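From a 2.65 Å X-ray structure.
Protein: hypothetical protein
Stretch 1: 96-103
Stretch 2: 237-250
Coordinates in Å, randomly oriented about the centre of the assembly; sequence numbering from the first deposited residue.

Stretch 1, residues 96-103: LKLKQLMR
Stretch 2 (237-250) QSMDQLHSKISQLK

At the centre of this contact Leu98, buried in a β-strand, meets a row of aliphatic side chains on an α-helix and the loop that follows it. Its CA-to-CB bond points toward the helix, and with chi1 t and chi2 at 142°, between wells, its two methyl groups fill the space between several partners. Leu98 CD2 lies 3.9 Å from Leu242 CD1, while Leu98 CD1 lies 3.7 Å from Leu249 CD1, 4.2 Å from Ile246 CB and 3.7 Å from Lys245 CB. Leucine suits this place because a branched, wholly apolar side chain can touch several neighbours at once and leaves no polar group unsatisfied.

The backbones explain this pattern. Residues 96-101 form the strand, and the helix, already under way before Gln237, runs in the opposite direction: the axes make an angle of 172° and approach to 9.3 Å. The register therefore descends along the helix as it ascends along the strand. CA-CA distances are 7.6 Å for Lys97 and Leu249, 7.4 Å for Leu98 and Ile246, 6.9 Å for Gln100 and Leu242, and 5.8 Å for Met102 and Ser238, so the backbones draw together toward Met102. The strand's alternation turns Leu98 and Gln100 toward the helix and Lys99 and Leu101 away. The helix is held by i to i+4 bonds such as Ile246 N to Leu242 O, 2.8 Å; beyond it, Leu249 has phi/psi of -99/151.

Leu242 (t, p) links the centre of the apolar patch to its Met102 end. Its CA-to-CB bond points sideways, but the end of the side chain comes nearer the strand. Besides meeting Leu98, its CD1 lies 3.8 Å from Gln100 CG, and its CB is 3.5 Å from CE of Met102, a selenomethionine. The long, flexible side chain of Met102 (m, m, p) can fold back to make this contact although its own CA-to-CB bond points sideways. At the other end Leu249 (m, t) covers the strand backbone, its CD2 lying 3.6 Å from Lys97 O.

Outward, the chemistry becomes polar. Gln100 (t, p, chi3 18°) rests its aliphatic part on Leu242 and carries its amide to the edge, where OE1 lies 3.2 Å from Lys245 CD and NE2 lies 3.7 Å from Gln241 CB. Lysine likewise serves two roles: Lys245, with chi1 at -94° and the remaining torsions t, reaches across to the strand with its methylenes, CD passing Gln100 OE1, and extends NZ to donate a hydrogen bond to Lys99 O at 3.1 Å. The acceptor is a backbone carbonyl, so the bond does not depend on the side chain of Lys99, whose CA-to-CB bond points away from the helix.

Where the backbones are closest, the short side chain of Ser238 (chi1 t) suffices: OG donates to Met102 O at 2.7 Å, tying the helix to the loop after the strand. A water completes this edge, accepting from Gln100 NE2 at 3.1 Å and donating to Leu101 O at 3.0 Å and Ser238 O at 2.9 Å. Altogether the two stretches bury 561 Å².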

# COMPACT_ATOMS: atom_id res chain seq x y z
N LEU A 96 6.54 -3.32 -27.40
CA LEU A 96 5.55 -4.17 -26.74
C LEU A 96 5.76 -5.64 -27.14
O LEU A 96 5.74 -5.98 -28.33
CB LEU A 96 4.14 -3.71 -27.10
CG LEU A 96 2.96 -4.41 -26.44
CD1 LEU A 96 2.90 -4.16 -24.92
CD2 LEU A 96 1.69 -3.95 -27.06
N LYS A 97 5.97 -6.51 -26.14
CA LYS A 97 6.19 -7.93 -26.38
C LYS A 97 4.95 -8.73 -26.02
O LYS A 97 4.67 -9.75 -26.67
CB LYS A 97 7.42 -8.45 -25.60
CG LYS A 97 8.77 -7.82 -26.02
CD LYS A 97 9.10 -7.94 -27.54
CE LYS A 97 9.29 -9.36 -28.06
NZ LYS A 97 9.17 -9.42 -29.55
N LEU A 98 4.18 -8.25 -25.02
CA LEU A 98 2.96 -8.89 -24.52
C LEU A 98 2.01 -7.86 -23.90
O LEU A 98 2.46 -6.94 -23.22
CB LEU A 98 3.35 -9.96 -23.47
CG LEU A 98 2.26 -10.88 -22.92
CD1 LEU A 98 2.78 -12.28 -22.72
CD2 LEU A 98 1.68 -10.34 -21.59
N LYS A 99 0.70 -8.05 -24.13
CA LYS A 99 -0.40 -7.26 -23.56
C LYS A 99 -1.52 -8.26 -23.28
O LYS A 99 -2.09 -8.82 -24.21
CB LYS A 99 -0.84 -6.12 -24.49
CG LYS A 99 -2.03 -5.31 -23.98
CD LYS A 99 -2.15 -3.97 -24.70
CE LYS A 99 -3.38 -3.85 -25.55
NZ LYS A 99 -3.52 -2.48 -26.14
N GLN A 100 -1.78 -8.53 -21.99
CA GLN A 100 -2.80 -9.50 -21.58
C GLN A 100 -3.61 -9.02 -20.37
O GLN A 100 -3.03 -8.60 -19.38
CB GLN A 100 -2.11 -10.85 -21.26
CG GLN A 100 -3.02 -11.98 -20.80
CD GLN A 100 -3.78 -12.69 -21.89
OE1 GLN A 100 -3.44 -12.60 -23.07
NE2 GLN A 100 -4.78 -13.45 -21.50
N LEU A 101 -4.93 -9.19 -20.41
CA LEU A 101 -5.81 -8.90 -19.29
C LEU A 101 -5.76 -10.04 -18.25
O LEU A 101 -6.00 -11.21 -18.58
CB LEU A 101 -7.24 -8.68 -19.79
CG LEU A 101 -7.51 -7.26 -20.25
CD1 LEU A 101 -8.58 -7.24 -21.30
CD2 LEU A 101 -7.88 -6.36 -19.08
N MSE A 102 -5.45 -9.70 -16.99
CA MSE A 102 -5.31 -10.65 -15.88
C MSE A 102 -6.66 -10.91 -15.17
O MSE A 102 -6.78 -11.82 -14.33
CB MSE A 102 -4.22 -10.17 -14.90
CG MSE A 102 -2.82 -10.34 -15.46
SE MSE A 102 -2.38 -12.24 -15.83
CE MSE A 102 -3.04 -12.49 -17.56
N ARG A 103 -7.66 -10.09 -15.52
CA ARG A 103 -9.06 -10.09 -15.06
C ARG A 103 -9.86 -9.30 -16.08
O ARG A 103 -9.31 -8.41 -16.73
CB ARG A 103 -9.24 -9.53 -13.62
CG ARG A 103 -8.65 -8.14 -13.39
CD ARG A 103 -9.08 -7.53 -12.08
NE ARG A 103 -10.38 -6.88 -12.18
CZ ARG A 103 -11.47 -7.29 -11.54
NH1 ARG A 103 -11.42 -8.35 -10.73
NH2 ARG A 103 -12.62 -6.65 -11.70
N GLN A 237 -7.92 -20.26 -15.38
CA GLN A 237 -8.07 -19.76 -16.74
C GLN A 237 -7.15 -18.57 -16.99
O GLN A 237 -6.41 -18.56 -17.98
CB GLN A 237 -9.54 -19.39 -17.05
CG GLN A 237 -9.80 -18.71 -18.41
CD GLN A 237 -9.48 -19.47 -19.67
OE1 GLN A 237 -8.71 -20.43 -19.69
NE2 GLN A 237 -10.06 -19.05 -20.79
N SER A 238 -7.17 -17.61 -16.08
CA SER A 238 -6.40 -16.37 -16.11
C SER A 238 -4.89 -16.67 -16.14
O SER A 238 -4.16 -16.12 -16.99
CB SER A 238 -6.80 -15.51 -14.91
OG SER A 238 -5.95 -14.40 -14.72
N MSE A 239 -4.43 -17.58 -15.26
CA MSE A 239 -3.02 -17.95 -15.17
C MSE A 239 -2.58 -18.82 -16.36
O MSE A 239 -1.46 -18.62 -16.85
CB MSE A 239 -2.73 -18.67 -13.86
CG MSE A 239 -2.85 -17.76 -12.63
SE MSE A 239 -2.48 -18.73 -10.99
CE MSE A 239 -3.56 -17.74 -9.72
N ASP A 240 -3.44 -19.74 -16.85
CA ASP A 240 -3.12 -20.58 -17.99
C ASP A 240 -2.99 -19.74 -19.26
O ASP A 240 -2.07 -19.98 -20.06
CB ASP A 240 -4.17 -21.68 -18.19
CG ASP A 240 -3.86 -22.58 -19.37
OD1 ASP A 240 -2.83 -23.26 -19.32
OD2 ASP A 240 -4.63 -22.56 -20.35
N GLN A 241 -3.91 -18.77 -19.47
CA GLN A 241 -3.87 -17.91 -20.65
C GLN A 241 -2.57 -17.09 -20.71
O GLN A 241 -1.95 -16.98 -21.78
CB GLN A 241 -5.09 -17.00 -20.70
CG GLN A 241 -6.36 -17.72 -21.15
CD GLN A 241 -6.34 -18.26 -22.56
OE1 GLN A 241 -6.66 -19.41 -22.79
NE2 GLN A 241 -5.98 -17.44 -23.53
N LEU A 242 -2.13 -16.57 -19.56
CA LEU A 242 -0.89 -15.84 -19.48
C LEU A 242 0.33 -16.75 -19.71
O LEU A 242 1.24 -16.37 -20.45
CB LEU A 242 -0.72 -15.11 -18.15
CG LEU A 242 0.46 -14.14 -18.19
CD1 LEU A 242 0.23 -13.05 -19.25
CD2 LEU A 242 0.76 -13.57 -16.86
N HIS A 243 0.36 -17.93 -19.06
CA HIS A 243 1.48 -18.84 -19.23
C HIS A 243 1.62 -19.19 -20.73
O HIS A 243 2.74 -19.13 -21.24
CB HIS A 243 1.32 -20.08 -18.35
CG HIS A 243 2.38 -21.10 -18.61
ND1 HIS A 243 2.20 -22.12 -19.54
CD2 HIS A 243 3.63 -21.19 -18.11
CE1 HIS A 243 3.32 -22.81 -19.54
NE2 HIS A 243 4.22 -22.29 -18.70
N SER A 244 0.51 -19.49 -21.43
CA SER A 244 0.56 -19.83 -22.85
C SER A 244 1.22 -18.70 -23.68
O SER A 244 2.07 -18.99 -24.54
CB SER A 244 -0.85 -20.13 -23.39
OG SER A 244 -1.46 -21.26 -22.79
N LYS A 245 0.87 -17.43 -23.37
CA LYS A 245 1.38 -16.24 -24.05
C LYS A 245 2.84 -15.94 -23.67
O LYS A 245 3.64 -15.76 -24.58
CB LYS A 245 0.50 -15.02 -23.75
CG LYS A 245 -0.56 -14.76 -24.80
CD LYS A 245 -0.85 -13.25 -24.84
CE LYS A 245 -1.85 -12.82 -25.89
NZ LYS A 245 -1.93 -11.33 -25.97
N ILE A 246 3.18 -15.88 -22.36
CA ILE A 246 4.52 -15.56 -21.84
C ILE A 246 5.58 -16.64 -22.17
O ILE A 246 6.76 -16.31 -22.30
CB ILE A 246 4.46 -15.28 -20.32
CG1 ILE A 246 5.52 -14.26 -19.89
CG2 ILE A 246 4.50 -16.58 -19.48
CD1 ILE A 246 5.34 -13.72 -18.55
N SER A 247 5.16 -17.90 -22.28
CA SER A 247 6.02 -19.02 -22.61
C SER A 247 6.67 -18.84 -23.97
O SER A 247 7.83 -19.22 -24.14
CB SER A 247 5.20 -20.31 -22.61
OG SER A 247 5.06 -20.73 -21.27
N GLN A 248 5.95 -18.24 -24.93
CA GLN A 248 6.44 -17.98 -26.28
C GLN A 248 7.49 -16.83 -26.34
O GLN A 248 8.08 -16.60 -27.40
CB GLN A 248 5.25 -17.69 -27.21
CG GLN A 248 4.46 -18.95 -27.58
CD GLN A 248 3.11 -18.64 -28.18
OE1 GLN A 248 2.29 -17.93 -27.60
NE2 GLN A 248 2.83 -19.21 -29.34
N LEU A 249 7.72 -16.12 -25.23
CA LEU A 249 8.66 -15.00 -25.13
C LEU A 249 9.99 -15.41 -24.54
O LEU A 249 10.05 -16.28 -23.68
CB LEU A 249 8.09 -13.87 -24.25
CG LEU A 249 6.79 -13.22 -24.66
CD1 LEU A 249 6.34 -12.27 -23.61
CD2 LEU A 249 6.93 -12.47 -25.95
N LYS A 250 11.05 -14.71 -24.94
CA LYS A 250 12.38 -14.93 -24.39
C LYS A 250 12.58 -13.92 -23.25
O LYS A 250 12.97 -12.78 -23.53
CB LYS A 250 13.45 -14.78 -25.50
O HOH W 1 -5.63 -14.15 -18.57